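Local coordinates for putative immunoglobulin A1 protease (Bacteroides ovatus, PDB 3N6Z), which is of unestablished function but may act as a protease that cleaves immunoglobulin A1, at residues 297-309 against 327-340. Numbering follows the deposited sequence.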
loop_
_atom_site.group_PDB
_atom_site.type_symbol
_atom_site.label_atom_id
_atom_site.label_comp_id
_atom_site.label_asym_id
_atom_site.label_seq_id
_atom_site.Cartn_x
_atom_site.Cartn_y
_atom_site.Cartn_z
ATOM N N GLU A 297 2.613 14.337 -12.894
ATOM C CA GLU A 297 3.587 14.311 -13.980
ATOM C C GLU A 297 3.684 12.869 -14.462
ATOM O O GLU A 297 3.836 11.972 -13.641
ATOM C CB GLU A 297 4.939 14.803 -13.469
ATOM C CG GLU A 297 6.036 14.810 -14.508
ATOM C CD GLU A 297 7.383 15.325 -14.022
ATOM O OE1 GLU A 297 7.576 15.523 -12.800
ATOM O OE2 GLU A 297 8.257 15.503 -14.902
ATOM N N ASN A 298 3.671 12.654 -15.777
ATOM C CA ASN A 298 3.930 11.337 -16.352
ATOM C C ASN A 298 3.046 10.245 -15.726
ATOM O O ASN A 298 3.562 9.264 -15.147
ATOM C CB ASN A 298 5.412 10.951 -16.226
ATOM C CG ASN A 298 6.376 11.922 -16.910
ATOM O OD1 ASN A 298 7.577 11.967 -16.537
ATOM N ND2 ASN A 298 5.905 12.649 -17.878
ATOM N N CYS A 299 1.726 10.470 -15.791
ATOM C CA CYS A 299 0.741 9.517 -15.304
ATOM C C CYS A 299 0.001 8.911 -16.487
ATOM O O CYS A 299 -0.562 9.658 -17.328
ATOM C CB CYS A 299 -0.247 10.187 -14.360
ATOM S SG CYS A 299 0.490 10.664 -12.749
ATOM N N TYR A 300 -0.003 7.578 -16.562
ATOM C CA TYR A 300 -0.514 6.812 -17.687
ATOM C C TYR A 300 -1.582 5.844 -17.265
ATOM O O TYR A 300 -1.697 5.485 -16.078
ATOM C CB TYR A 300 0.640 6.070 -18.424
ATOM C CG TYR A 300 1.752 7.043 -18.749
ATOM C CD1 TYR A 300 1.580 8.004 -19.740
ATOM C CD2 TYR A 300 2.922 7.060 -18.008
ATOM C CE1 TYR A 300 2.542 8.976 -19.964
ATOM C CE2 TYR A 300 3.910 8.036 -18.214
ATOM C CZ TYR A 300 3.712 8.993 -19.215
ATOM O OH TYR A 300 4.646 9.962 -19.409
ATOM N N ALA A 301 -2.344 5.370 -18.237
ATOM C CA ALA A 301 -3.323 4.321 -18.014
ATOM C C ALA A 301 -3.349 3.411 -19.213
ATOM O O ALA A 301 -3.273 3.874 -20.360
ATOM C CB ALA A 301 -4.737 4.887 -17.748
ATOM N N CYS A 302 -3.465 2.104 -19.007
ATOM C CA CYS A 302 -3.583 1.225 -20.165
ATOM C C CYS A 302 -4.886 1.507 -20.902
ATOM O O CYS A 302 -5.948 1.664 -20.311
ATOM C CB CYS A 302 -3.498 -0.248 -19.813
ATOM S SG CYS A 302 -3.171 -1.283 -21.296
ATOM N N GLU A 303 -4.774 1.561 -22.231
ATOM C CA GLU A 303 -5.887 1.891 -23.117
ATOM C C GLU A 303 -7.031 0.879 -23.005
ATOM O O GLU A 303 -8.165 1.201 -23.347
ATOM C CB GLU A 303 -5.391 1.968 -24.566
ATOM C CG GLU A 303 -4.956 0.644 -25.129
ATOM C CD GLU A 303 -4.223 0.720 -26.462
ATOM O OE1 GLU A 303 -4.184 1.821 -27.051
ATOM O OE2 GLU A 303 -3.735 -0.365 -26.903
ATOM N N SER A 304 -6.737 -0.326 -22.518
ATOM C CA SER A 304 -7.741 -1.387 -22.477
ATOM C C SER A 304 -8.452 -1.565 -21.136
ATOM O O SER A 304 -9.307 -2.442 -21.038
ATOM C CB SER A 304 -7.092 -2.696 -22.878
ATOM O OG SER A 304 -6.128 -3.093 -21.924
ATOM N N ILE A 305 -8.139 -0.733 -20.127
ATOM C CA ILE A 305 -8.872 -0.874 -18.864
ATOM C C ILE A 305 -10.335 -0.494 -19.086
ATOM O O ILE A 305 -10.667 0.343 -19.946
ATOM C CB ILE A 305 -8.218 -0.124 -17.668
ATOM C CG1 ILE A 305 -8.297 1.396 -17.812
ATOM C CG2 ILE A 305 -6.783 -0.626 -17.456
ATOM C CD1 ILE A 305 -7.679 2.155 -16.600
ATOM N N VAL A 306 -11.201 -1.117 -18.285
ATOM C CA VAL A 306 -12.655 -0.880 -18.366
ATOM C C VAL A 306 -13.076 -0.081 -17.127
ATOM O O VAL A 306 -12.789 -0.482 -15.994
ATOM C CB VAL A 306 -13.412 -2.219 -18.453
ATOM C CG1 VAL A 306 -14.922 -2.003 -18.454
ATOM C CG2 VAL A 306 -12.963 -3.003 -19.698
ATOM N N LEU A 307 -13.748 1.042 -17.374
ATOM C CA LEU A 307 -14.267 1.934 -16.337
ATOM C C LEU A 307 -15.794 1.838 -16.401
ATOM O O LEU A 307 -16.397 1.992 -17.467
ATOM C CB LEU A 307 -13.805 3.394 -16.508
ATOM C CG LEU A 307 -12.487 3.843 -15.850
ATOM C CD1 LEU A 307 -11.294 3.066 -16.411
ATOM C CD2 LEU A 307 -12.295 5.369 -16.013
ATOM N N LYS A 308 -16.405 1.614 -15.240
ATOM C CA LYS A 308 -17.861 1.475 -15.117
ATOM C C LYS A 308 -18.400 2.242 -13.927
ATOM O O LYS A 308 -17.798 2.244 -12.848
ATOM C CB LYS A 308 -18.282 0.009 -15.005
ATOM C CG LYS A 308 -18.116 -0.795 -16.281
ATOM C CD LYS A 308 -18.653 -2.192 -16.121
ATOM C CE LYS A 308 -18.617 -2.960 -17.432
ATOM N NZ LYS A 308 -19.228 -4.333 -17.271
ATOM N N VAL A 309 -19.542 2.897 -14.135
ATOM C CA VAL A 309 -20.323 3.504 -13.068
ATOM C C VAL A 309 -21.755 3.025 -13.270
ATOM O O VAL A 309 -22.320 3.208 -14.362
ATOM C CB VAL A 309 -20.246 5.041 -13.065
ATOM C CG1 VAL A 309 -21.259 5.641 -12.031
ATOM C CG2 VAL A 309 -18.834 5.486 -12.735
ATOM N N PHE A 327 -8.942 12.508 -12.187
ATOM C CA PHE A 327 -7.775 12.673 -13.046
ATOM C C PHE A 327 -7.547 11.366 -13.782
ATOM O O PHE A 327 -7.406 10.328 -13.134
ATOM C CB PHE A 327 -6.539 13.072 -12.235
ATOM C CG PHE A 327 -5.270 13.151 -13.069
ATOM C CD1 PHE A 327 -5.237 13.904 -14.237
ATOM C CD2 PHE A 327 -4.128 12.463 -12.689
ATOM C CE1 PHE A 327 -4.066 13.981 -14.988
ATOM C CE2 PHE A 327 -2.976 12.523 -13.434
ATOM C CZ PHE A 327 -2.949 13.259 -14.587
ATOM N N HIS A 328 -7.429 11.448 -15.119
ATOM C CA HIS A 328 -7.362 10.247 -15.948
ATOM C C HIS A 328 -5.984 9.945 -16.526
ATOM O O HIS A 328 -5.780 8.861 -17.046
ATOM C CB HIS A 328 -8.325 10.365 -17.116
ATOM C CG HIS A 328 -9.765 10.350 -16.716
ATOM N ND1 HIS A 328 -10.300 9.428 -15.829
ATOM C CD2 HIS A 328 -10.785 11.150 -17.103
ATOM C CE1 HIS A 328 -11.599 9.669 -15.709
ATOM N NE2 HIS A 328 -11.920 10.696 -16.491
ATOM N N GLY A 329 -5.031 10.885 -16.456
ATOM C CA GLY A 329 -3.755 10.622 -17.098
ATOM C C GLY A 329 -3.890 10.407 -18.616
ATOM O O GLY A 329 -4.892 10.781 -19.203
ATOM N N VAL A 330 -2.854 9.829 -19.210
ATOM C CA VAL A 330 -2.750 9.645 -20.652
ATOM C C VAL A 330 -2.728 8.160 -21.006
ATOM O O VAL A 330 -1.935 7.406 -20.445
ATOM C CB VAL A 330 -1.474 10.339 -21.173
ATOM C CG1 VAL A 330 -1.219 10.000 -22.662
ATOM C CG2 VAL A 330 -1.564 11.873 -20.918
ATOM N N ALA A 331 -3.560 7.749 -21.940
ATOM C CA ALA A 331 -3.615 6.365 -22.353
ATOM C C ALA A 331 -2.349 5.896 -23.081
ATOM O O ALA A 331 -1.769 6.631 -23.891
ATOM C CB ALA A 331 -4.860 6.102 -23.202
ATOM N N LYS A 332 -1.964 4.658 -22.805
ATOM C CA LYS A 332 -0.861 3.971 -23.448
ATOM C C LYS A 332 -1.237 2.517 -23.751
ATOM O O LYS A 332 -2.058 1.920 -23.058
ATOM C CB LYS A 332 0.387 3.984 -22.557
ATOM C CG LYS A 332 0.970 5.388 -22.317
ATOM C CD LYS A 332 1.665 5.873 -23.604
ATOM C CE LYS A 332 1.894 7.370 -23.661
ATOM N NZ LYS A 332 2.673 7.709 -24.887
ATOM N N SER A 333 -0.574 1.929 -24.745
ATOM C CA SER A 333 -0.717 0.508 -25.023
ATOM C C SER A 333 -0.010 -0.308 -23.944
ATOM O O SER A 333 0.877 0.194 -23.278
ATOM C CB SER A 333 -0.152 0.126 -26.396
ATOM O OG SER A 333 1.245 0.276 -26.414
ATOM N N ALA A 334 -0.325 -1.594 -23.894
ATOM C CA ALA A 334 0.377 -2.518 -22.997
ATOM C C ALA A 334 1.881 -2.504 -23.278
ATOM O O ALA A 334 2.685 -2.518 -22.351
ATOM C CB ALA A 334 -0.200 -3.960 -23.114
ATOM N N GLU A 335 2.261 -2.524 -24.568
ATOM C CA GLU A 335 3.676 -2.562 -24.928
ATOM C C GLU A 335 4.376 -1.283 -24.477
ATOM O O GLU A 335 5.468 -1.324 -23.890
ATOM C CB GLU A 335 3.871 -2.761 -26.436
ATOM C CG GLU A 335 5.349 -2.878 -26.849
ATOM C CD GLU A 335 5.573 -2.843 -28.376
ATOM O OE1 GLU A 335 4.591 -2.938 -29.154
ATOM O OE2 GLU A 335 6.750 -2.698 -28.788
ATOM N N GLU A 336 3.732 -0.144 -24.726
ATOM C CA GLU A 336 4.276 1.136 -24.262
ATOM C C GLU A 336 4.436 1.176 -22.750
ATOM O O GLU A 336 5.453 1.660 -22.249
ATOM C CB GLU A 336 3.426 2.299 -24.747
ATOM C CG GLU A 336 3.527 2.468 -26.282
ATOM C CD GLU A 336 2.378 3.230 -26.933
ATOM O OE1 GLU A 336 1.374 3.607 -26.260
ATOM O OE2 GLU A 336 2.467 3.447 -28.174
ATOM N N LEU A 337 3.417 0.735 -22.041
ATOM C CA LEU A 337 3.474 0.746 -20.557
ATOM C C LEU A 337 4.572 -0.128 -20.013
ATOM O O LEU A 337 5.238 0.241 -19.060
ATOM C CB LEU A 337 2.172 0.289 -19.942
ATOM C CG LEU A 337 1.065 1.271 -19.817
ATOM C CD1 LEU A 337 -0.117 0.618 -19.109
ATOM C CD2 LEU A 337 1.508 2.574 -19.084
ATOM N N GLY A 338 4.790 -1.282 -20.636
ATOM C CA GLY A 338 5.899 -2.141 -20.212
ATOM C C GLY A 338 7.228 -1.419 -20.299
ATOM O O GLY A 338 8.030 -1.515 -19.376
ATOM N N ASN A 339 7.462 -0.717 -21.413
ATOM C CA ASN A 339 8.662 0.134 -21.607
ATOM C C ASN A 339 8.777 1.183 -20.558
ATOM O O ASN A 339 9.833 1.410 -19.970
ATOM C CB ASN A 339 8.618 0.928 -22.948
ATOM C CG ASN A 339 8.864 0.070 -24.175
ATOM O OD1 ASN A 339 9.306 -1.082 -24.089
ATOM N ND2 ASN A 339 8.548 0.634 -25.342
ATOM N N ILE A 340 7.663 1.886 -20.342
ATOM C CA ILE A 340 7.640 3.010 -19.426
ATOM C C ILE A 340 7.980 2.561 -17.997
ATOM O O ILE A 340 8.817 3.166 -17.314
ATOM C CB ILE A 340 6.264 3.745 -19.480
ATOM C CG1 ILE A 340 6.105 4.482 -20.839
ATOM C CG2 ILE A 340 6.097 4.704 -18.315
ATOM C CD1 ILE A 340 4.674 4.917 -21.105
HETATM O O HOH W 1 -2.670 -2.430 -25.443
#
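Tyr300, Ala301 and Cys302 pair in parallel with Val330, Ala331 and Lys332, making 330-332 the outermost strand of a nine-strand parallel sheet, consistent with one face of a beta-solenoid. Four backbone hydrogen bonds join the pair: Val330 N to Cys299 O (3.0 Å), Ala301 N to Val330 O, Lys332 N to Ala301 O and Glu303 N to Lys332 O. Gly329, with positive phi, lies where a side chain would run into Cys299 O.

Apolar contacts centre on Tyr300, whose CG stands anti to its carbonyl carbon (chi1 -51°), which lays the ring against helix 334-344, with Ile340, Leu337 and the Lys332 chain all on one side of its plane. Ile340 CD1 sits over that ring face in a CH-pi contact, 4.2 Å from the centroid, while Lys332, bent at chi2, runs alongside and brings CG to 3.7 Å from Tyr300 CD1. Leu337 forks across the strand: its CD2 meets Tyr300 CB, and its CD1 lies 3.6 Å from Cys302 CB. With the Tyr300 ring gone, as with an alanine here, Ile340 CD1 would probably lose its aromatic face and the aliphatic part of Lys332 its neighbour. On strand 299-302, Cys299 SG approaches the Phe327 ring in its plane, at the edge, with CB 3.7 Å from Phe327 CE2; Tyr296 stacks on the same ring.

Polar contacts gather where the helix begins. Ser333 and Glu336 form a capping box: Ser333 OG accepts from Glu336 N, and Ser333 N reaches Glu336 OE1 from above the carboxylate plane. A water accepts from Ala334 N (2.9 Å) and donates to Glu303 OE2 (2.7 Å); the helix dipole may favour this carboxylate's negative charge, though nearby Glu336 would tend to oppose it. The chemistry thus implies an outermost strand held by backbone bonds, with Leu337 and Ile340 covering the Tyr300 side of the pair and a capping box and water bridge at the helix start.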